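Local coordinates for carbohydrate-binding protein (Flavonifractor plautii, PDB 6N1B), which removes the acetyl group from N-acetylgalactosamine, probably that of the blood group A antigen, and here holds the blood group B trisaccharide, at residues Pro39-Asp44 with Tyr73-Met78; Val77-Ile82 with Glu382-Trp387; Trp329-Ile334 with Ala358-Thr363. One frame throughout, in Å; residues are numbered along the deposited sequence. Where two conformers were deposited one is given.

Contact 1: Pro39-Asp44 with Tyr73-Met78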
loop_
_atom_site.group_PDB
_atom_site.type_symbol
_atom_site.label_atom_id
_atom_site.label_comp_id
_atom_site.label_asym_id
_atom_site.label_seq_id
_atom_site.Cartn_x
_atom_site.Cartn_y
_atom_site.Cartn_z
ATOM N N PRO A 39 -9.331 -5.311 11.441
ATOM C CA PRO A 39 -8.956 -5.572 12.827
ATOM C C PRO A 39 -7.518 -5.185 13.075
ATOM O O PRO A 39 -6.639 -5.410 12.236
ATOM C CB PRO A 39 -9.237 -7.041 12.961
ATOM C CG PRO A 39 -8.942 -7.580 11.614
ATOM C CD PRO A 39 -9.360 -6.541 10.635
ATOM N N ALA A 40 -7.226 -4.563 14.174
ATOM C CA ALA A 40 -5.886 -4.345 14.601
ATOM C C ALA A 40 -5.638 -5.060 15.926
ATOM O O ALA A 40 -6.460 -5.031 16.852
ATOM C CB ALA A 40 -5.555 -2.870 14.815
ATOM N N TYR A 41 -4.448 -5.665 16.039
ATOM C CA TYR A 41 -4.153 -6.572 17.200
ATOM C C TYR A 41 -3.961 -5.817 18.494
ATOM O O TYR A 41 -4.043 -6.412 19.555
ATOM C CB TYR A 41 -2.947 -7.498 16.913
ATOM C CG TYR A 41 -1.617 -6.735 17.051
ATOM C CD1 TYR A 41 -1.097 -5.917 16.050
ATOM C CD2 TYR A 41 -0.857 -6.812 18.222
ATOM C CE1 TYR A 41 0.062 -5.220 16.250
ATOM C CE2 TYR A 41 0.318 -6.112 18.392
ATOM C CZ TYR A 41 0.752 -5.328 17.355
ATOM O OH TYR A 41 1.942 -4.619 17.524
ATOM N N TYR A 42 -3.547 -4.551 18.435
ATOM C CA TYR A 42 -3.072 -3.843 19.592
ATOM C C TYR A 42 -4.169 -3.515 20.588
ATOM O O TYR A 42 -5.357 -3.353 20.218
ATOM C CB TYR A 42 -2.285 -2.563 19.228
ATOM C CG TYR A 42 -3.121 -1.473 18.624
ATOM C CD1 TYR A 42 -3.853 -0.617 19.470
ATOM C CD2 TYR A 42 -3.211 -1.230 17.269
ATOM C CE1 TYR A 42 -4.720 0.270 18.960
ATOM C CE2 TYR A 42 -4.051 -0.322 16.751
ATOM C CZ TYR A 42 -4.807 0.480 17.571
ATOM O OH TYR A 42 -5.707 1.413 17.023
ATOM N N SER A 43 -3.770 -3.352 21.859
ATOM C CA SER A 43 -4.646 -2.801 22.863
ATOM C C SER A 43 -3.848 -1.820 23.688
ATOM O O SER A 43 -2.930 -2.179 24.354
ATOM C CB SER A 43 -5.165 -4.010 23.739
ATOM O OG SER A 43 -6.062 -3.505 24.751
ATOM N N ASP A 44 -4.232 -0.553 23.658
ATOM C CA ASP A 44 -3.451 0.525 24.220
ATOM C C ASP A 44 -4.530 1.557 24.715
ATOM O O ASP A 44 -5.241 2.098 23.939
ATOM C CB ASP A 44 -2.527 1.169 23.165
ATOM C CG ASP A 44 -1.647 2.228 23.745
ATOM O OD1 ASP A 44 -2.079 3.020 24.641
ATOM O OD2 ASP A 44 -0.459 2.347 23.353
ATOM N N TYR A 73 -2.001 -4.966 5.427
ATOM C CA TYR A 73 -2.167 -3.627 5.920
ATOM C C TYR A 73 -1.370 -3.526 7.224
ATOM O O TYR A 73 -0.818 -4.512 7.737
ATOM C CB TYR A 73 -3.670 -3.309 6.191
ATOM C CG TYR A 73 -4.314 -4.178 7.237
ATOM C CD1 TYR A 73 -4.644 -5.519 6.969
ATOM C CD2 TYR A 73 -4.519 -3.743 8.499
ATOM C CE1 TYR A 73 -5.144 -6.326 7.928
ATOM C CE2 TYR A 73 -5.039 -4.589 9.511
ATOM C CZ TYR A 73 -5.358 -5.851 9.169
ATOM O OH TYR A 73 -5.892 -6.708 10.124
ATOM N N THR A 74 -1.300 -2.298 7.779
ATOM C CA THR A 74 -0.625 -2.132 9.113
ATOM C C THR A 74 -1.526 -1.310 10.012
ATOM O O THR A 74 -1.932 -0.202 9.644
ATOM C CB THR A 74 0.676 -1.372 8.958
ATOM O OG1 THR A 74 0.476 -0.214 8.107
ATOM C CG2 THR A 74 1.761 -2.208 8.371
ATOM N N PRO A 75 -1.784 -1.791 11.217
ATOM C CA PRO A 75 -2.268 -0.900 12.213
ATOM C C PRO A 75 -1.401 0.289 12.363
ATOM O O PRO A 75 -0.196 0.267 12.065
ATOM C CB PRO A 75 -2.185 -1.760 13.545
ATOM C CG PRO A 75 -2.274 -3.186 13.015
ATOM C CD PRO A 75 -1.458 -3.121 11.764
ATOM N N ASN A 76 -1.924 1.420 12.871
ATOM C CA ASN A 76 -1.077 2.541 13.281
ATOM C C ASN A 76 -1.849 3.458 14.197
ATOM O O ASN A 76 -3.065 3.581 14.064
ATOM C CB ASN A 76 -0.514 3.331 12.093
ATOM C CG ASN A 76 0.808 4.009 12.420
ATOM O OD1 ASN A 76 1.533 3.573 13.316
ATOM N ND2 ASN A 76 1.093 5.123 11.651
ATOM N N VAL A 77 -1.110 4.127 15.101
ATOM C CA VAL A 77 -1.646 5.202 15.956
ATOM C C VAL A 77 -0.637 6.333 15.974
ATOM O O VAL A 77 0.553 6.099 15.702
ATOM C CB VAL A 77 -1.906 4.656 17.410
ATOM C CG1 VAL A 77 -2.921 3.521 17.383
ATOM C CG2 VAL A 77 -0.654 4.274 18.109
ATOM N N MET A 78 -1.066 7.505 16.370
ATOM C CA MET A 78 -0.145 8.593 16.634
ATOM C C MET A 78 0.729 8.308 17.832
ATOM O O MET A 78 0.386 7.591 18.768
ATOM C CB MET A 78 -0.894 9.884 16.883
ATOM C CG MET A 78 -1.726 10.396 15.667
ATOM S SD MET A 78 -0.817 10.638 14.147
ATOM C CE MET A 78 0.121 12.071 14.550
#
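Tyr73 reaches across from its strand to the backbone of Pro39, its OH giving a 2.6 Å hydrogen bond to Pro39 O. The hydroxyl comes in within the carbonyl plane, at a C=O...donor angle of 148°, and Pro39 O lies at the edge of the phenol ring, 3.3 Å from Tyr73 CE2. The pyrrolidine of Pro39 crosses the phenol at about a right angle, bringing its CG within 3.5 Å of Tyr73 OH. One short bond and one ring contact thus fix this end of the loop. Next along, Pro75 fills the middle of the contact. Its CG stands 3.8 Å from Ala40 CB, while its CB meets the edge of the Tyr42 ring, 3.9 Å from Tyr42 CD2 and near the ring plane; the two side chains run past each other in opposite directions. Tyr41 adds a looser, oblique approach, with CD1 4.2 Å from Pro75 CG. Beyond the proline, Val77 CG1 comes up against the phenolic end of Tyr42, 3.6 Å from Tyr42 CZ. With CG set between its backbone N and carbonyl carbon (chi1 68°), Tyr42 brings its ring against Pro75 and Val77. That pose is secured from outside: Tyr42 OH is hydrogen-bonded to Ala48 O and Gln51 N, and the ring stacks on Tyr83. Tyr41 OH turns instead to Gln110 and Asn85. The loop that follows strand 30-31 is therefore laid across the end of strand 67-75 and the residues that follow it. Strand 67-75 is the middle one of its antiparallel sheet, between 52-60 and 87-91, and Tyr73 also touches Ile389 of strand 385-395 in the adjoining sheet.

Contact 2: Val77-Ile82 with Glu382-Trp387. With FUC (alpha-L-fucopyranose), chain B.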
loop_
_atom_site.group_PDB
_atom_site.type_symbol
_atom_site.label_atom_id
_atom_site.label_comp_id
_atom_site.label_asym_id
_atom_site.label_seq_id
_atom_site.Cartn_x
_atom_site.Cartn_y
_atom_site.Cartn_z
ATOM N N VAL A 77 -1.110 4.127 15.101
ATOM C CA VAL A 77 -1.646 5.202 15.956
ATOM C C VAL A 77 -0.637 6.333 15.974
ATOM O O VAL A 77 0.553 6.099 15.702
ATOM C CB VAL A 77 -1.906 4.656 17.410
ATOM C CG1 VAL A 77 -2.921 3.521 17.383
ATOM C CG2 VAL A 77 -0.654 4.274 18.109
ATOM N N MET A 78 -1.066 7.505 16.370
ATOM C CA MET A 78 -0.145 8.593 16.634
ATOM C C MET A 78 0.729 8.308 17.832
ATOM O O MET A 78 0.386 7.591 18.768
ATOM C CB MET A 78 -0.894 9.884 16.883
ATOM C CG MET A 78 -1.726 10.396 15.667
ATOM S SD MET A 78 -0.817 10.638 14.147
ATOM C CE MET A 78 0.121 12.071 14.550
ATOM N N ARG A 79 1.970 8.872 17.725
ATOM C CA ARG A 79 2.937 8.932 18.795
ATOM C C ARG A 79 3.844 7.718 18.965
ATOM O O ARG A 79 4.900 7.798 19.588
ATOM C CB ARG A 79 2.372 9.328 20.117
ATOM C CG ARG A 79 1.479 10.597 20.142
ATOM C CD ARG A 79 1.354 11.119 21.525
ATOM N NE ARG A 79 0.372 12.193 21.558
ATOM C CZ ARG A 79 0.083 12.866 22.678
ATOM N NH1 ARG A 79 0.717 12.576 23.821
ATOM N NH2 ARG A 79 -0.876 13.807 22.615
ATOM N N ILE A 80 3.373 6.572 18.529
ATOM C CA ILE A 80 4.093 5.303 18.672
ATOM C C ILE A 80 3.884 4.451 17.472
ATOM O O ILE A 80 2.747 4.270 17.067
ATOM C CB ILE A 80 3.780 4.603 20.000
ATOM C CG1 ILE A 80 4.629 3.361 20.257
ATOM C CG2 ILE A 80 2.301 4.300 20.152
ATOM C CD1 ILE A 80 4.652 2.909 21.708
ATOM N N SER A 81 5.026 4.014 16.872
ATOM C CA SER A 81 4.972 3.233 15.637
ATOM C C SER A 81 5.119 1.734 15.835
ATOM O O SER A 81 5.184 0.957 14.883
ATOM C CB SER A 81 6.025 3.777 14.648
ATOM O OG SER A 81 5.658 5.101 14.271
ATOM N N ILE A 82 5.153 1.294 17.104
ATOM C CA ILE A 82 5.444 -0.051 17.427
ATOM C C ILE A 82 4.437 -1.083 17.038
ATOM O O ILE A 82 4.704 -2.265 16.965
ATOM C CB ILE A 82 5.881 -0.225 18.933
ATOM C CG1 ILE A 82 7.022 -1.280 19.094
ATOM C CG2 ILE A 82 4.626 -0.390 19.767
ATOM C CD1 ILE A 82 7.626 -1.449 20.451
ATOM N N GLU A 382 -4.398 10.248 23.497
ATOM C CA GLU A 382 -3.227 10.398 22.692
ATOM C C GLU A 382 -3.582 10.195 21.228
ATOM O O GLU A 382 -2.623 10.166 20.418
ATOM C CB GLU A 382 -2.068 9.529 23.197
ATOM C CG GLU A 382 -1.693 9.920 24.596
ATOM C CD GLU A 382 -0.477 9.206 25.153
ATOM O OE1 GLU A 382 0.348 8.686 24.397
ATOM O OE2 GLU A 382 -0.305 9.401 26.381
ATOM N N ASP A 383 -4.860 10.144 20.871
ATOM C CA ASP A 383 -5.257 10.135 19.468
ATOM C C ASP A 383 -5.244 11.558 18.919
ATOM O O ASP A 383 -6.294 12.188 18.787
ATOM C CB ASP A 383 -6.604 9.490 19.336
ATOM C CG ASP A 383 -6.626 7.990 19.478
ATOM O OD1 ASP A 383 -5.572 7.339 19.200
ATOM O OD2 ASP A 383 -7.673 7.487 20.014
ATOM N N ASP A 384 -4.071 12.065 18.593
ATOM C CA ASP A 384 -3.972 13.358 17.999
ATOM C C ASP A 384 -4.699 13.467 16.660
ATOM O O ASP A 384 -5.244 14.501 16.221
ATOM C CB ASP A 384 -2.512 13.836 17.812
ATOM C CG ASP A 384 -1.704 13.753 19.053
ATOM O OD1 ASP A 384 -2.122 14.260 20.106
ATOM O OD2 ASP A 384 -0.698 13.066 19.081
ATOM N N ARG A 385 -4.686 12.284 15.956
ATOM C CA ARG A 385 -5.410 12.034 14.725
ATOM C C ARG A 385 -5.886 10.556 14.823
ATOM O O ARG A 385 -5.460 9.859 15.742
ATOM C CB ARG A 385 -4.387 12.180 13.519
ATOM C CG ARG A 385 -3.761 13.542 13.433
ATOM C CD ARG A 385 -2.840 13.691 12.240
ATOM N NE ARG A 385 -2.302 15.049 12.252
ATOM C CZ ARG A 385 -1.086 15.385 11.898
ATOM N NH1 ARG A 385 -0.187 14.527 11.477
ATOM N NH2 ARG A 385 -0.762 16.663 12.107
ATOM N N ILE A 386 -6.761 10.199 13.910
ATOM C CA ILE A 386 -7.258 8.826 13.830
ATOM C C ILE A 386 -6.997 8.322 12.412
ATOM O O ILE A 386 -7.221 8.984 11.428
ATOM C CB ILE A 386 -8.762 8.729 14.152
ATOM C CG1 ILE A 386 -9.068 9.073 15.593
ATOM C CG2 ILE A 386 -9.339 7.354 13.831
ATOM C CD1 ILE A 386 -8.691 8.005 16.625
ATOM N N TRP A 387 -6.496 7.083 12.347
ATOM C CA TRP A 387 -6.120 6.407 11.101
ATOM C C TRP A 387 -7.172 5.365 10.713
ATOM O O TRP A 387 -7.397 4.420 11.525
ATOM C CB TRP A 387 -4.768 5.678 11.228
ATOM C CG TRP A 387 -3.594 6.468 11.737
ATOM C CD1 TRP A 387 -3.394 6.922 12.971
ATOM C CD2 TRP A 387 -2.415 6.850 10.959
ATOM N NE1 TRP A 387 -2.129 7.535 13.107
ATOM C CE2 TRP A 387 -1.534 7.521 11.852
ATOM C CE3 TRP A 387 -2.050 6.662 9.657
ATOM C CZ2 TRP A 387 -0.289 7.976 11.475
ATOM C CZ3 TRP A 387 -0.803 7.186 9.224
ATOM C CH2 TRP A 387 0.038 7.820 10.151
HETATM C C1 FUC B . 7.650 7.626 12.720
HETATM C C2 FUC B . 8.984 6.900 12.954
HETATM C C3 FUC B . 9.696 7.493 14.189
HETATM C C4 FUC B . 8.811 7.314 15.408
HETATM C C5 FUC B . 7.496 8.040 15.166
HETATM C C6 FUC B . 6.417 7.895 16.280
HETATM O O2 FUC B . 9.853 7.110 11.799
HETATM O O3 FUC B . 10.925 6.762 14.443
HETATM O O4 FUC B . 8.596 5.927 15.630
HETATM O O5 FUC B . 6.895 7.516 13.940
HETATM O O HOH W 1 -3.885 7.793 16.709
#
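Asp384 is gripped side-on by the guanidinium of Arg79: NE binds OD2 at 2.8 Å and NH2 binds OD1 at 2.8 Å. Both bonds are nearly straight (169° and 176°) and both use syn lone pairs, for the carboxylate lies almost coplanar with the guanidinium. An extended chain from CG to NE carries the arginine there. Glu382 approaches differently, its CG 3.7 Å from Arg79 NH1 over one face; its OE1 is well out of plane, making only a long, purely electrostatic pair. Next to this network Met78 packs against both Arg385 and Trp387. Its chain, bent at chi2 (-56°) and chi3, brings SD 3.5 Å from Trp387 NE1, an oblique Met-aromatic contact, while CG lies 3.5 Å from Arg385 N. Water 1, at the edge of the indole, links the backbones, accepting from Met78 N at 2.9 Å and probably donating to Arg385 O at 2.8 Å. Strand 385-395 is held further by Gln51, whose OE1 receives Trp387 N. On the loop that carries Arg79, one of two Ser81 conformers donates a less certain 2.7 Å hydrogen bond from OG to FUC O5, and the sugar also binds Asp141. This is a loop lining a glycan pocket, with Arg79 and Ser81 both pocket residues, held against the start of strand 385-395, an inner strand of its sheet, in what appears to be a five-bladed beta-propeller.

Contact 3: Trp329-Ile334 with Ala358-Thr363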
loop_
_atom_site.group_PDB
_atom_site.type_symbol
_atom_site.label_atom_id
_atom_site.label_comp_id
_atom_site.label_asym_id
_atom_site.label_seq_id
_atom_site.Cartn_x
_atom_site.Cartn_y
_atom_site.Cartn_z
ATOM N N TRP A 329 -13.884 11.660 8.716
ATOM C CA TRP A 329 -12.804 10.734 9.109
ATOM C C TRP A 329 -11.559 10.886 8.208
ATOM O O TRP A 329 -10.477 10.440 8.614
ATOM C CB TRP A 329 -13.295 9.277 9.101
ATOM C CG TRP A 329 -13.589 8.711 7.758
ATOM C CD1 TRP A 329 -14.800 8.726 7.037
ATOM C CD2 TRP A 329 -12.654 8.040 6.885
ATOM N NE1 TRP A 329 -14.687 8.082 5.845
ATOM C CE2 TRP A 329 -13.381 7.696 5.716
ATOM C CE3 TRP A 329 -11.318 7.646 6.985
ATOM C CZ2 TRP A 329 -12.794 7.022 4.652
ATOM C CZ3 TRP A 329 -10.733 6.955 5.977
ATOM C CH2 TRP A 329 -11.462 6.654 4.806
ATOM N N ASP A 330 -11.726 11.492 7.027
ATOM C CA ASP A 330 -10.624 11.677 6.067
ATOM C C ASP A 330 -10.301 13.163 5.907
ATOM O O ASP A 330 -9.831 13.530 4.817
ATOM C CB ASP A 330 -10.931 10.970 4.776
ATOM C CG ASP A 330 -12.148 11.468 4.059
ATOM O OD1 ASP A 330 -12.879 12.387 4.566
ATOM O OD2 ASP A 330 -12.393 11.072 2.894
ATOM N N ASP A 331 -10.486 14.012 6.927
ATOM C CA ASP A 331 -10.333 15.451 6.751
ATOM C C ASP A 331 -8.916 15.992 6.882
ATOM O O ASP A 331 -8.743 17.196 6.563
ATOM C CB ASP A 331 -11.252 16.235 7.684
ATOM C CG ASP A 331 -10.779 16.172 9.117
ATOM O OD1 ASP A 331 -9.891 15.443 9.544
ATOM O OD2 ASP A 331 -11.460 17.018 9.925
ATOM N N PHE A 332 -7.926 15.181 7.278
ATOM C CA PHE A 332 -6.536 15.674 7.379
ATOM C C PHE A 332 -5.756 15.495 6.119
ATOM O O PHE A 332 -5.088 16.430 5.610
ATOM C CB PHE A 332 -5.808 15.133 8.575
ATOM C CG PHE A 332 -4.374 15.659 8.723
ATOM C CD1 PHE A 332 -4.147 16.986 8.959
ATOM C CD2 PHE A 332 -3.315 14.829 8.511
ATOM C CE1 PHE A 332 -2.864 17.479 8.984
ATOM C CE2 PHE A 332 -2.004 15.369 8.530
ATOM C CZ PHE A 332 -1.810 16.656 8.819
ATOM N N GLN A 333 -5.703 14.260 5.643
ATOM C CA GLN A 333 -4.941 13.922 4.436
ATOM C C GLN A 333 -5.466 12.620 3.879
ATOM O O GLN A 333 -5.973 11.797 4.688
ATOM C CB GLN A 333 -3.445 13.835 4.727
ATOM C CG GLN A 333 -2.981 12.584 5.382
ATOM C CD GLN A 333 -1.604 12.675 5.980
ATOM O OE1 GLN A 333 -0.577 13.112 5.205
ATOM N NE2 GLN A 333 -1.428 12.306 7.167
ATOM N N ILE A 334 -5.288 12.430 2.555
ATOM C CA ILE A 334 -5.416 11.110 2.018
ATOM C C ILE A 334 -4.084 10.431 2.080
ATOM O O ILE A 334 -3.041 11.049 1.709
ATOM C CB ILE A 334 -5.994 11.088 0.608
ATOM C CG1 ILE A 334 -7.283 11.920 0.496
ATOM C CG2 ILE A 334 -6.176 9.712 0.128
ATOM C CD1 ILE A 334 -8.378 11.470 1.384
ATOM N N ALA A 358 -6.695 7.120 5.213
ATOM C CA ALA A 358 -6.765 8.556 5.489
ATOM C C ALA A 358 -6.689 8.762 6.991
ATOM O O ALA A 358 -6.692 7.830 7.779
ATOM C CB ALA A 358 -8.005 9.175 4.883
ATOM N N LEU A 359 -6.588 10.044 7.353
ATOM C CA LEU A 359 -6.527 10.455 8.775
ATOM C C LEU A 359 -7.499 11.611 8.993
ATOM O O LEU A 359 -7.685 12.431 8.111
ATOM C CB LEU A 359 -5.113 10.928 9.159
ATOM C CG LEU A 359 -4.024 9.884 9.223
ATOM C CD1 LEU A 359 -3.483 9.466 7.873
ATOM C CD2 LEU A 359 -2.920 10.368 10.094
ATOM N N GLN A 360 -8.021 11.627 10.252
ATOM C CA GLN A 360 -8.819 12.716 10.761
ATOM C C GLN A 360 -7.979 13.511 11.678
ATOM O O GLN A 360 -7.247 12.982 12.545
ATOM C CB GLN A 360 -10.067 12.183 11.467
ATOM C CG GLN A 360 -10.981 13.316 11.924
ATOM C CD GLN A 360 -12.314 12.897 12.518
ATOM O OE1 GLN A 360 -12.696 11.723 12.471
ATOM N NE2 GLN A 360 -12.989 13.908 13.125
ATOM N N LYS A 361 -8.051 14.860 11.556
ATOM C CA LYS A 361 -7.299 15.792 12.431
ATOM C C LYS A 361 -8.014 16.103 13.758
ATOM O O LYS A 361 -9.204 16.043 13.877
ATOM C CB LYS A 361 -6.950 17.081 11.725
ATOM C CG LYS A 361 -8.166 17.814 11.177
ATOM C CD LYS A 361 -7.737 19.117 10.478
ATOM C CE LYS A 361 -8.770 19.448 9.465
ATOM N NZ LYS A 361 -10.057 19.676 10.044
ATOM N N ASP A 362 -7.190 16.508 14.718
ATOM C CA ASP A 362 -7.737 17.171 15.908
ATOM C C ASP A 362 -8.702 16.326 16.712
ATOM O O ASP A 362 -9.742 16.747 17.202
ATOM C CB ASP A 362 -8.315 18.543 15.602
ATOM C CG ASP A 362 -7.298 19.465 15.014
ATOM O OD1 ASP A 362 -6.165 19.549 15.494
ATOM O OD2 ASP A 362 -7.689 20.117 14.069
ATOM N N THR A 363 -8.352 15.052 16.887
ATOM C CA THR A 363 -9.305 14.068 17.370
ATOM C C THR A 363 -9.192 13.734 18.911
ATOM O O THR A 363 -10.038 12.974 19.411
ATOM C CB THR A 363 -9.200 12.753 16.627
ATOM O OG1 THR A 363 -7.841 12.332 16.530
ATOM C CG2 THR A 363 -9.813 12.845 15.250
HETATM O O HOH W 2 -11.614 16.566 12.562
#
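The indole of Trp329 bears obliquely on Ala358, whose CB lies 3.7 Å from CZ3, while CB of the adjacent Asp330 sits over the centre of one indole face. Asp330 CB is itself only 3.4 Å from Ala358 CB, so the alanine methyl is closely enclosed. The second ring, Phe332, has Leu359 CB near its plane at one edge, meets Lys361 CB obliquely, and takes part in a cation-pi contact with Arg385. The open end of the hairpin of strands 333-342 and 351-361 lies here. Gln333 and Leu359 make an antiparallel hydrogen-bonded pair, joined by Leu359 N to Gln333 O at 3.2 Å, while Leu359 O receives Phe332 N at 2.9 Å rather than Gln333 N; Ile334 and Ala358 follow as a non-hydrogen-bonded pair. Gln333 and Leu359 point the same way on one face of the sheet, their side chains alongside each other, whereas Ile334 and Ala358 occupy the other. Where the pairing ends, the carboxylate of Asp331 takes the next backbone N-H. Its OD1 receives Lys361 N through a syn lone pair, at 2.8 Å and 163°. The second oxygen, OD2, is met by Lys361 NZ at 3.0 Å from above the carboxylate plane, the lysine chain bending at chi4 (62°) to do so; NZ has a further salt bridge to Asp326. Water 2 donates to Asp331 OD2 and Lys361 O and accepts from Gln360 NE2, and Gly327 N also binds OD2. A buried carboxylate is in this way supplied with two backbone amides, an ammonium group and a water, which would be expected to keep it ionised and to fasten residues 329-332 to the end of strand 351-361.

From the N terminus, contact 1 comes first, closing a loop of 28 residues that contains strand 52-60 and most of 67-75. Contact 2 opens where it ends, the two sharing Val77 and Met78, and then spans some 300 residues, bringing most of the chain's strands within one closure. Contact 3 is nested inside that span as a hairpin closure. Contacts 2 and 3 meet directly, since strands 385-395 and 351-361 are neighbours: Gln360 N probably bonds to Ile386 O at 3.0 Å. Contact 1 packs against contact 2 through Asn76 and Trp387. They link neighbouring blades of the apparent propeller, the sheets of 67-75 and 385-395; strand 30-31 pairing with 385-395 is consistent with ring closure.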